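PDB 2DT8: DegV family protein from Thermus thermophilus, which binds a fatty acid, here palmitic acid, as other DegV family proteins probably do, and also carries a zinc ion. Local coordinates for residues Ala56-Thr61 and Leu165-Arg170; Glu235-Ala240 and Gly271-Tyr276; Asp114-Ser119 and Arg148-His153. One frame throughout, in Å; residues are numbered along the deposited sequence.

How the contacts relate
From the N terminus, the chain first passes Ala56-Thr61, the lead into strand 60-62 of the six-stranded sheet, and contact 1 closes only at Leu165-Arg170, at the end of helix 163-168. Contact 3 is nested inside that loop: Asp114-Ser119, after strand 110-114, meets Arg148-His153, the last turn of helix 139-151 and the residues after it, with helix 120-135 in between. Contact 2 follows in series, bringing helix 236-247 against strand 273-279 of the four-stranded sheet. Contacts 1 and 3 thus tie the part holding the six-stranded sheet to segments flanking strand 154-158 of the other sheet. Contacts 2 and 3 touch where Tyr276 packs on Ala117, Ala118 and His153; contact 1 touches neither.

Contact 1. Residues Ala56-Thr61 and Leu165-Arg170; sequences AAFPTT and LKRGGR. With PLM (palmitic acid), chain C.
Phe58 and Arg167 both have CG anti to the carbonyl carbon (chi1 -73° and -68°), which swings the ring and the long extended arginine chain toward each other until the guanidinium lies flat on the ring. This cation-pi stack sits on the surface of the DegV fold, where the loop before strand 60-62 meets helix 163-168, while the far ends of the same segments flank the carboxyl group of the bound palmitic acid. The ring and guanidinium planes are 25° apart, and Arg167 CZ is 3.8 Å from the centroid of the Phe58 ring. The overlap is offset toward the rim: Arg167 NH1 comes within 3.1 Å of Phe58 CE1, while Arg167 CD adds a CH-pi contact from the same chain, 4.1 Å from the centroid of the Phe58 ring. The guanidinium has a charged mate as well, since NE forms a salt bridge with Glu163, one turn back on the helix. Phe58 also meets Phe164 and Val52.

Beyond Gly169, whose positive phi ends the helix, Arg170 turns back on it. Its NH1 donates to Gly168 O at 2.8 Å, in the guanidinium plane and nearly along the C=O axis, and its NE bonds to Leu92 O, so two bonds fix the rotation of the group. Thr61 OG1 donates to palmitic acid O2 at 2.7 Å and is also bonded to His267 NE2; Ser93 OG is another partner of the ligand. Arg170 NH2 donates a hydrogen bond to a water at 3.0 Å, and that water lies beside both Thr61 O and the ligand O2, so the guanidinium reaches the carboxyl end indirectly. The same Arg170 NH2 is 3.6 Å from ligand C3. Farther from the carboxyl group, the Arg170 chain, bent at chi2, runs alongside the acyl tail, with its CG 3.9 Å from ligand C7.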
loop_
_atom_site.group_PDB
_atom_site.type_symbol
_atom_site.label_atom_id
_atom_site.label_comp_id
_atom_site.label_asym_id
_atom_site.label_seq_id
_atom_site.Cartn_x
_atom_site.Cartn_y
_atom_site.Cartn_z
ATOM N N ALA A 56 -24.544 -2.866 9.243
ATOM C CA ALA A 56 -24.333 -3.864 8.213
ATOM C C ALA A 56 -23.107 -4.710 8.521
ATOM O O ALA A 56 -22.233 -4.316 9.301
ATOM C CB ALA A 56 -24.192 -3.197 6.862
ATOM N N ALA A 57 -23.242 -5.737 7.876
ATOM C CA ALA A 57 -22.221 -6.767 7.898
ATOM C C ALA A 57 -20.870 -6.199 7.456
ATOM O O ALA A 57 -20.780 -5.351 6.578
ATOM C CB ALA A 57 -22.639 -7.971 7.052
ATOM N N PHE A 58 -19.834 -6.719 8.140
ATOM C CA PHE A 58 -18.503 -6.261 7.790
ATOM C C PHE A 58 -18.156 -6.526 6.324
ATOM O O PHE A 58 -18.615 -7.483 5.714
ATOM C CB PHE A 58 -16.896 -6.436 8.547
ATOM C CG PHE A 58 -16.703 -5.627 9.784
ATOM C CD1 PHE A 58 -17.790 -5.246 10.552
ATOM C CD2 PHE A 58 -15.423 -5.296 10.219
ATOM C CE1 PHE A 58 -17.610 -4.536 11.730
ATOM C CE2 PHE A 58 -15.236 -4.589 11.395
ATOM C CZ PHE A 58 -16.337 -4.213 12.160
ATOM N N PRO A 59 -17.362 -5.582 5.793
ATOM C CA PRO A 59 -16.920 -5.767 4.424
ATOM C C PRO A 59 -15.829 -6.840 4.377
ATOM O O PRO A 59 -15.125 -7.089 5.347
ATOM C CB PRO A 59 -16.243 -4.454 3.858
ATOM C CG PRO A 59 -15.591 -3.931 5.114
ATOM C CD PRO A 59 -16.666 -4.162 6.133
ATOM N N THR A 60 -15.773 -7.481 3.198
ATOM C CA THR A 60 -14.744 -8.488 3.028
ATOM C C THR A 60 -14.176 -8.048 1.675
ATOM O O THR A 60 -14.730 -7.201 0.987
ATOM C CB THR A 60 -15.086 -10.008 3.050
ATOM O OG1 THR A 60 -16.054 -10.273 2.034
ATOM C CG2 THR A 60 -15.692 -10.362 4.412
ATOM N N THR A 61 -13.060 -8.714 1.332
ATOM C CA THR A 61 -12.411 -8.342 0.090
ATOM C C THR A 61 -11.964 -9.591 -0.721
ATOM O O THR A 61 -11.905 -10.679 -0.146
ATOM C CB THR A 61 -11.140 -7.418 0.253
ATOM O OG1 THR A 61 -10.167 -8.080 1.068
ATOM C CG2 THR A 61 -11.545 -6.133 0.960
ATOM N N LEU A 165 -8.825 -4.957 11.478
ATOM C CA LEU A 165 -7.644 -5.778 11.266
ATOM C C LEU A 165 -7.909 -7.172 11.838
ATOM O O LEU A 165 -7.575 -8.190 11.244
ATOM C CB LEU A 165 -6.425 -5.118 11.906
ATOM C CG LEU A 165 -5.812 -3.970 11.098
ATOM C CD1 LEU A 165 -4.811 -3.220 11.946
ATOM C CD2 LEU A 165 -5.152 -4.526 9.856
ATOM N N LYS A 166 -8.493 -7.141 13.049
ATOM C CA LYS A 166 -8.833 -8.409 13.664
ATOM C C LYS A 166 -9.833 -9.305 12.930
ATOM O O LYS A 166 -9.613 -10.492 12.730
ATOM C CB LYS A 166 -9.391 -8.070 15.040
ATOM C CG LYS A 166 -9.946 -9.289 15.777
ATOM C CD LYS A 166 -10.553 -8.891 17.112
ATOM C CE LYS A 166 -11.214 -10.080 17.785
ATOM N NZ LYS A 166 -11.558 -9.773 19.200
ATOM N N ARG A 167 -10.905 -8.695 12.521
ATOM C CA ARG A 167 -11.926 -9.435 11.805
ATOM C C ARG A 167 -11.551 -9.863 10.385
ATOM O O ARG A 167 -12.004 -10.890 9.885
ATOM C CB ARG A 167 -13.276 -8.666 11.695
ATOM C CG ARG A 167 -13.952 -8.514 13.038
ATOM C CD ARG A 167 -15.436 -8.345 12.860
ATOM N NE ARG A 167 -16.039 -7.704 14.016
ATOM C CZ ARG A 167 -17.248 -7.159 14.005
ATOM N NH1 ARG A 167 -18.059 -7.365 12.974
ATOM N NH2 ARG A 167 -17.641 -6.406 15.023
ATOM N N GLY A 168 -10.790 -9.026 9.762
ATOM C CA GLY A 168 -10.348 -9.332 8.414
ATOM C C GLY A 168 -9.174 -10.293 8.369
ATOM O O GLY A 168 -8.834 -10.805 7.301
ATOM N N GLY A 169 -8.544 -10.511 9.521
ATOM C CA GLY A 169 -7.432 -11.444 9.612
ATOM C C GLY A 169 -6.032 -10.950 9.304
ATOM O O GLY A 169 -5.090 -11.745 9.332
ATOM N N ARG A 170 -5.871 -9.661 9.028
ATOM C CA ARG A 170 -4.552 -9.127 8.709
ATOM C C ARG A 170 -3.881 -8.407 9.879
ATOM O O ARG A 170 -2.846 -7.768 9.711
ATOM C CB ARG A 170 -4.651 -8.173 7.509
ATOM C CG ARG A 170 -4.663 -8.874 6.154
ATOM C CD ARG A 170 -5.927 -9.702 5.891
ATOM N NE ARG A 170 -5.927 -10.170 4.510
ATOM C CZ ARG A 170 -6.881 -10.905 3.950
ATOM N NH1 ARG A 170 -7.942 -11.274 4.652
ATOM N NH2 ARG A 170 -6.764 -11.274 2.683
HETATM C C1 PLM C . -7.605 -9.471 -0.585
HETATM O O1 PLM C . -6.736 -10.371 -1.053
HETATM O O2 PLM C . -8.763 -9.790 -0.416
HETATM C C2 PLM C . -7.137 -8.066 -0.266
HETATM C C3 PLM C . -6.539 -8.048 1.145
HETATM C C4 PLM C . -6.102 -6.630 1.517
HETATM C C5 PLM C . -5.473 -6.652 2.909
HETATM C C6 PLM C . -4.938 -5.267 3.270
HETATM C C7 PLM C . -4.360 -5.316 4.671
HETATM C C8 PLM C . -3.644 -4.023 4.978
HETATM C C9 PLM C . -2.804 -4.235 6.235
HETATM C CA PLM C . -2.560 -2.905 6.920
HETATM C CB PLM C . -1.348 -2.261 6.273
HETATM C CC PLM C . -1.801 -1.056 5.468
HETATM C CD PLM C . -1.042 0.168 5.947
HETATM C CE PLM C . -1.625 1.407 5.270
HETATM C CF PLM C . -0.946 2.668 5.825
HETATM C CG PLM C . 0.425 2.845 5.171
HETATM O O HOH W 1 -9.238 -11.937 1.160
#

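Contact 2. Residues Glu235-Ala240 and Gly271-Tyr276; sequences EDAVAA and GTYGFY
The Tyr273 ring receives Ala237 CB over the centre of one face, the methyl carbon 3.7 Å from the centroid of the Tyr273 ring and 11° off its normal, a CH-pi contact. Leu241, one turn further along the same helix, and Glu204 of helix 204-219 also touch this tyrosine. At the root of the ring, Val238 CB packs 3.9 Å from Tyr273 CB. The valine places CG2 anti to its backbone N, and this branch ends 3.7 Å from Gly274 O, so it lies against the strand backbone, while Phe229 and Tyr231 of strand 225-231 bound it as well. No hydrogen bond joins the two segments; the contact is buried apolar packing. Gly274 takes up backbone angles that by themselves call for glycine, since a beta carbon would collide with the carbonyl oxygen of Tyr273, and further along the strand Tyr276 touches the bound palmitic acid. The axes of 236-240 and 273-276 cross at -42° and come within 7.6 Å. Helix 236-247 links the parallel neighbours 225-231 and 252-259 and packs on a third strand of their mixed sheet, as befits the helix of a beta-alpha-beta crossover in an alpha/beta fold.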
loop_
_atom_site.group_PDB
_atom_site.type_symbol
_atom_site.label_atom_id
_atom_site.label_comp_id
_atom_site.label_asym_id
_atom_site.label_seq_id
_atom_site.Cartn_x
_atom_site.Cartn_y
_atom_site.Cartn_z
ATOM N N GLU A 235 -8.812 14.210 6.593
ATOM C CA GLU A 235 -7.387 14.459 6.496
ATOM C C GLU A 235 -6.432 15.167 7.533
ATOM O O GLU A 235 -5.212 15.208 7.439
ATOM C CB GLU A 235 -7.025 15.458 5.317
ATOM C CG GLU A 235 -7.309 14.842 3.947
ATOM C CD GLU A 235 -6.942 15.838 2.870
ATOM O OE1 GLU A 235 -7.813 16.213 2.097
ATOM O OE2 GLU A 235 -5.776 16.228 2.807
ATOM N N ASP A 236 -7.148 15.677 8.552
ATOM C CA ASP A 236 -6.422 16.354 9.608
ATOM C C ASP A 236 -5.241 15.702 10.363
ATOM O O ASP A 236 -4.176 16.291 10.509
ATOM C CB ASP A 236 -7.364 16.849 10.786
ATOM C CG ASP A 236 -8.304 17.897 10.303
ATOM O OD1 ASP A 236 -8.133 18.357 9.155
ATOM O OD2 ASP A 236 -9.209 18.260 11.075
ATOM N N ALA A 237 -5.457 14.465 10.806
ATOM C CA ALA A 237 -4.386 13.714 11.459
ATOM C C ALA A 237 -3.242 13.544 10.480
ATOM O O ALA A 237 -2.105 13.887 10.804
ATOM C CB ALA A 237 -4.876 12.344 11.939
ATOM N N VAL A 238 -3.526 13.045 9.276
ATOM C CA VAL A 238 -2.444 12.871 8.312
ATOM C C VAL A 238 -1.856 14.220 7.884
ATOM O O VAL A 238 -0.660 14.314 7.617
ATOM C CB VAL A 238 -2.878 12.066 7.050
ATOM C CG1 VAL A 238 -3.518 12.974 6.012
ATOM C CG2 VAL A 238 -1.653 11.359 6.459
ATOM N N ALA A 239 -2.685 15.262 7.823
ATOM C CA ALA A 239 -2.187 16.572 7.424
ATOM C C ALA A 239 -1.204 17.098 8.459
ATOM O O ALA A 239 -0.156 17.638 8.109
ATOM C CB ALA A 239 -3.344 17.558 7.241
ATOM N N ALA A 240 -1.542 16.941 9.734
ATOM C CA ALA A 240 -0.665 17.401 10.803
ATOM C C ALA A 240 0.644 16.615 10.775
ATOM O O ALA A 240 1.725 17.157 11.023
ATOM C CB ALA A 240 -1.346 17.229 12.146
ATOM N N GLY A 271 -10.467 6.184 10.464
ATOM C CA GLY A 271 -9.426 6.939 11.136
ATOM C C GLY A 271 -8.015 6.426 10.943
ATOM O O GLY A 271 -7.181 6.548 11.839
ATOM N N THR A 272 -7.738 5.849 9.778
ATOM C CA THR A 272 -6.394 5.347 9.513
ATOM C C THR A 272 -5.561 6.476 8.913
ATOM O O THR A 272 -6.055 7.267 8.110
ATOM C CB THR A 272 -6.425 4.159 8.513
ATOM O OG1 THR A 272 -7.232 3.104 9.054
ATOM C CG2 THR A 272 -5.015 3.612 8.260
ATOM N N TYR A 273 -4.304 6.577 9.331
ATOM C CA TYR A 273 -3.411 7.587 8.765
ATOM C C TYR A 273 -1.979 7.145 8.995
ATOM O O TYR A 273 -1.701 6.376 9.911
ATOM C CB TYR A 273 -3.640 8.976 9.388
ATOM C CG TYR A 273 -3.326 9.077 10.860
ATOM C CD1 TYR A 273 -4.274 8.727 11.825
ATOM C CD2 TYR A 273 -2.076 9.527 11.296
ATOM C CE1 TYR A 273 -3.990 8.827 13.171
ATOM C CE2 TYR A 273 -1.782 9.625 12.646
ATOM C CZ TYR A 273 -2.739 9.277 13.578
ATOM O OH TYR A 273 -2.455 9.384 14.916
ATOM N N GLY A 274 -1.072 7.618 8.150
ATOM C CA GLY A 274 0.325 7.252 8.314
ATOM C C GLY A 274 1.018 7.593 6.993
ATOM O O GLY A 274 0.503 8.332 6.164
ATOM N N PHE A 275 2.206 6.980 6.849
ATOM C CA PHE A 275 2.964 7.258 5.646
ATOM C C PHE A 275 4.041 6.202 5.387
ATOM O O PHE A 275 4.526 5.537 6.292
ATOM C CB PHE A 275 3.568 8.661 5.413
ATOM C CG PHE A 275 4.694 8.894 6.378
ATOM C CD1 PHE A 275 4.411 9.257 7.688
ATOM C CD2 PHE A 275 6.007 8.775 5.952
ATOM C CE1 PHE A 275 5.450 9.505 8.574
ATOM C CE2 PHE A 275 7.043 9.024 6.848
ATOM C CZ PHE A 275 6.771 9.388 8.160
ATOM N N TYR A 276 4.336 6.060 4.083
ATOM C CA TYR A 276 5.391 5.130 3.729
ATOM C C TYR A 276 6.488 6.080 3.247
ATOM O O TYR A 276 6.246 7.234 2.917
ATOM C CB TYR A 276 4.912 4.357 2.454
ATOM C CG TYR A 276 4.630 2.935 2.788
ATOM C CD1 TYR A 276 5.671 2.013 2.831
ATOM C CD2 TYR A 276 3.324 2.513 3.042
ATOM C CE1 TYR A 276 5.414 0.684 3.135
ATOM C CE2 TYR A 276 3.065 1.182 3.334
ATOM C CZ TYR A 276 4.103 0.269 3.377
ATOM O OH TYR A 276 3.856 -1.053 3.689
#

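Contact 3. Residues Asp114-Ser119 and Arg148-His153; sequences DTQAAS and RLRRDH
Gln116 and Arg150 meet with amide and guanidinium planes 80° apart, nearly perpendicular. Arg150 NH1 donates to Gln116 OE1 at 2.9 Å with an N-H...O angle of 154°; the oxygen lies at the edge of the guanidinium, close to its plane, whereas the donor stands above the amide carbonyl plane, 48° out of it. The arginine chain bends at chi3 to bring NH1 back over the amide, and its CG lies 3.4 Å from the same OE1. A water donates both to this OE1 and to Arg150 O, giving the amide oxygen a second bond. Gln116 itself sits in a loop folded by two consecutive turns: an Asx turn, Gln116 N to Asp114 OD1 at 2.9 Å, and an ST turn, Ala117 N to Thr115 OG1, an oxygen also bonded to His87 O. Arg150 NH2 forms a salt bridge with Glu147, and Gln116 NE2 bonds to Glu192. A leucine in place of Arg150 would probably leave Glu147 without its charged mate and the Gln116 amide freer to turn. Past the helix end, His153 ND1 donates to Leu149 O at 2.7 Å, and its NE2 lies 2.8 Å from a water that donates to Gln116 O.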
loop_
_atom_site.group_PDB
_atom_site.type_symbol
_atom_site.label_atom_id
_atom_site.label_comp_id
_atom_site.label_asym_id
_atom_site.label_seq_id
_atom_site.Cartn_x
_atom_site.Cartn_y
_atom_site.Cartn_z
ATOM N N ASP A 114 6.678 -9.554 -5.198
ATOM C CA ASP A 114 5.948 -9.401 -3.944
ATOM C C ASP A 114 6.706 -8.276 -3.242
ATOM O O ASP A 114 7.847 -8.461 -2.808
ATOM C CB ASP A 114 6.038 -10.701 -3.131
ATOM C CG ASP A 114 5.301 -10.617 -1.810
ATOM O OD1 ASP A 114 5.045 -9.493 -1.345
ATOM O OD2 ASP A 114 4.996 -11.676 -1.220
ATOM N N THR A 115 6.079 -7.105 -3.150
ATOM C CA THR A 115 6.710 -5.939 -2.539
ATOM C C THR A 115 6.746 -5.957 -1.023
ATOM O O THR A 115 7.457 -5.155 -0.416
ATOM C CB THR A 115 5.983 -4.644 -2.912
ATOM O OG1 THR A 115 4.648 -4.695 -2.383
ATOM C CG2 THR A 115 5.947 -4.451 -4.429
ATOM N N GLN A 116 5.977 -6.855 -0.413
ATOM C CA GLN A 116 5.876 -6.932 1.048
ATOM C C GLN A 116 5.341 -5.619 1.617
ATOM O O GLN A 116 5.590 -5.273 2.772
ATOM C CB GLN A 116 7.226 -7.267 1.697
ATOM C CG GLN A 116 7.709 -8.687 1.394
ATOM C CD GLN A 116 8.867 -9.096 2.272
ATOM O OE1 GLN A 116 9.702 -8.276 2.621
ATOM N NE2 GLN A 116 8.930 -10.379 2.623
ATOM N N ALA A 117 4.585 -4.904 0.790
ATOM C CA ALA A 117 4.008 -3.633 1.205
ATOM C C ALA A 117 2.526 -3.576 0.866
ATOM O O ALA A 117 1.953 -4.532 0.336
ATOM C CB ALA A 117 4.742 -2.481 0.529
ATOM N N ALA A 118 1.907 -2.437 1.158
ATOM C CA ALA A 118 0.487 -2.245 0.887
ATOM C C ALA A 118 0.224 -0.768 0.581
ATOM O O ALA A 118 1.025 0.089 0.946
ATOM C CB ALA A 118 -0.335 -2.692 2.110
ATOM N N SER A 119 -0.903 -0.477 -0.068
ATOM C CA SER A 119 -1.283 0.893 -0.430
ATOM C C SER A 119 -0.119 1.577 -1.168
ATOM O O SER A 119 0.557 0.935 -1.981
ATOM C CB SER A 119 -1.702 1.675 0.826
ATOM O OG SER A 119 -2.238 2.937 0.477
ATOM N N ARG A 148 16.250 -3.575 -3.032
ATOM C CA ARG A 148 16.800 -2.656 -2.043
ATOM C C ARG A 148 15.656 -1.989 -1.289
ATOM O O ARG A 148 15.699 -1.872 -0.070
ATOM C CB ARG A 148 17.660 -1.576 -2.709
ATOM C CG ARG A 148 18.312 -0.609 -1.721
ATOM C CD ARG A 148 19.098 0.493 -2.426
ATOM N NE ARG A 148 18.257 1.487 -3.099
ATOM C CZ ARG A 148 17.731 2.558 -2.513
ATOM N NH1 ARG A 148 17.939 2.793 -1.223
ATOM N NH2 ARG A 148 16.999 3.404 -3.230
ATOM N N LEU A 149 14.635 -1.547 -2.022
ATOM C CA LEU A 149 13.498 -0.893 -1.386
ATOM C C LEU A 149 12.728 -1.858 -0.483
ATOM O O LEU A 149 12.277 -1.481 0.598
ATOM C CB LEU A 149 12.558 -0.298 -2.440
ATOM C CG LEU A 149 13.120 0.829 -3.316
ATOM C CD1 LEU A 149 11.958 1.532 -4.026
ATOM C CD2 LEU A 149 13.910 1.827 -2.477
ATOM N N ARG A 150 12.556 -3.099 -0.922
ATOM C CA ARG A 150 11.850 -4.060 -0.087
ATOM C C ARG A 150 12.560 -4.194 1.270
ATOM O O ARG A 150 11.923 -4.213 2.334
ATOM C CB ARG A 150 11.802 -5.428 -0.775
ATOM C CG ARG A 150 11.097 -6.504 0.067
ATOM C CD ARG A 150 11.322 -7.903 -0.487
ATOM N NE ARG A 150 12.688 -8.392 -0.291
ATOM C CZ ARG A 150 13.183 -8.808 0.878
ATOM N NH1 ARG A 150 12.437 -8.795 1.978
ATOM N NH2 ARG A 150 14.434 -9.251 0.947
ATOM N N ARG A 151 13.899 -4.236 1.246
ATOM C CA ARG A 151 14.684 -4.416 2.463
ATOM C C ARG A 151 14.844 -3.168 3.328
ATOM O O ARG A 151 14.951 -3.263 4.555
ATOM C CB ARG A 151 16.084 -4.923 2.102
ATOM C CG ARG A 151 16.102 -6.306 1.461
ATOM C CD ARG A 151 17.522 -6.721 1.067
ATOM N NE ARG A 151 18.444 -6.667 2.199
ATOM C CZ ARG A 151 19.497 -7.471 2.349
ATOM N NH1 ARG A 151 19.726 -8.445 1.475
ATOM N NH2 ARG A 151 20.317 -7.298 3.375
ATOM N N ASP A 152 14.832 -2.014 2.595
ATOM C CA ASP A 152 15.040 -0.741 3.256
ATOM C C ASP A 152 13.992 0.324 2.939
ATOM O O ASP A 152 14.105 1.063 1.963
ATOM C CB ASP A 152 16.448 -0.233 2.895
ATOM C CG ASP A 152 16.779 1.122 3.515
ATOM O OD1 ASP A 152 16.331 1.392 4.647
ATOM O OD2 ASP A 152 17.513 1.914 2.875
ATOM N N HIS A 153 12.942 0.360 3.748
ATOM C CA HIS A 153 11.921 1.388 3.605
ATOM C C HIS A 153 11.305 1.627 4.972
ATOM O O HIS A 153 11.626 0.943 5.957
ATOM C CB HIS A 153 10.862 1.053 2.531
ATOM C CG HIS A 153 9.965 -0.098 2.860
ATOM N ND1 HIS A 153 10.168 -1.364 2.353
ATOM C CD2 HIS A 153 8.811 -0.156 3.566
ATOM C CE1 HIS A 153 9.173 -2.150 2.727
ATOM N NE2 HIS A 153 8.336 -1.441 3.464
HETATM O O HOH W 2 5.890 -2.644 4.067
HETATM O O HOH W 3 9.800 -5.666 3.480
#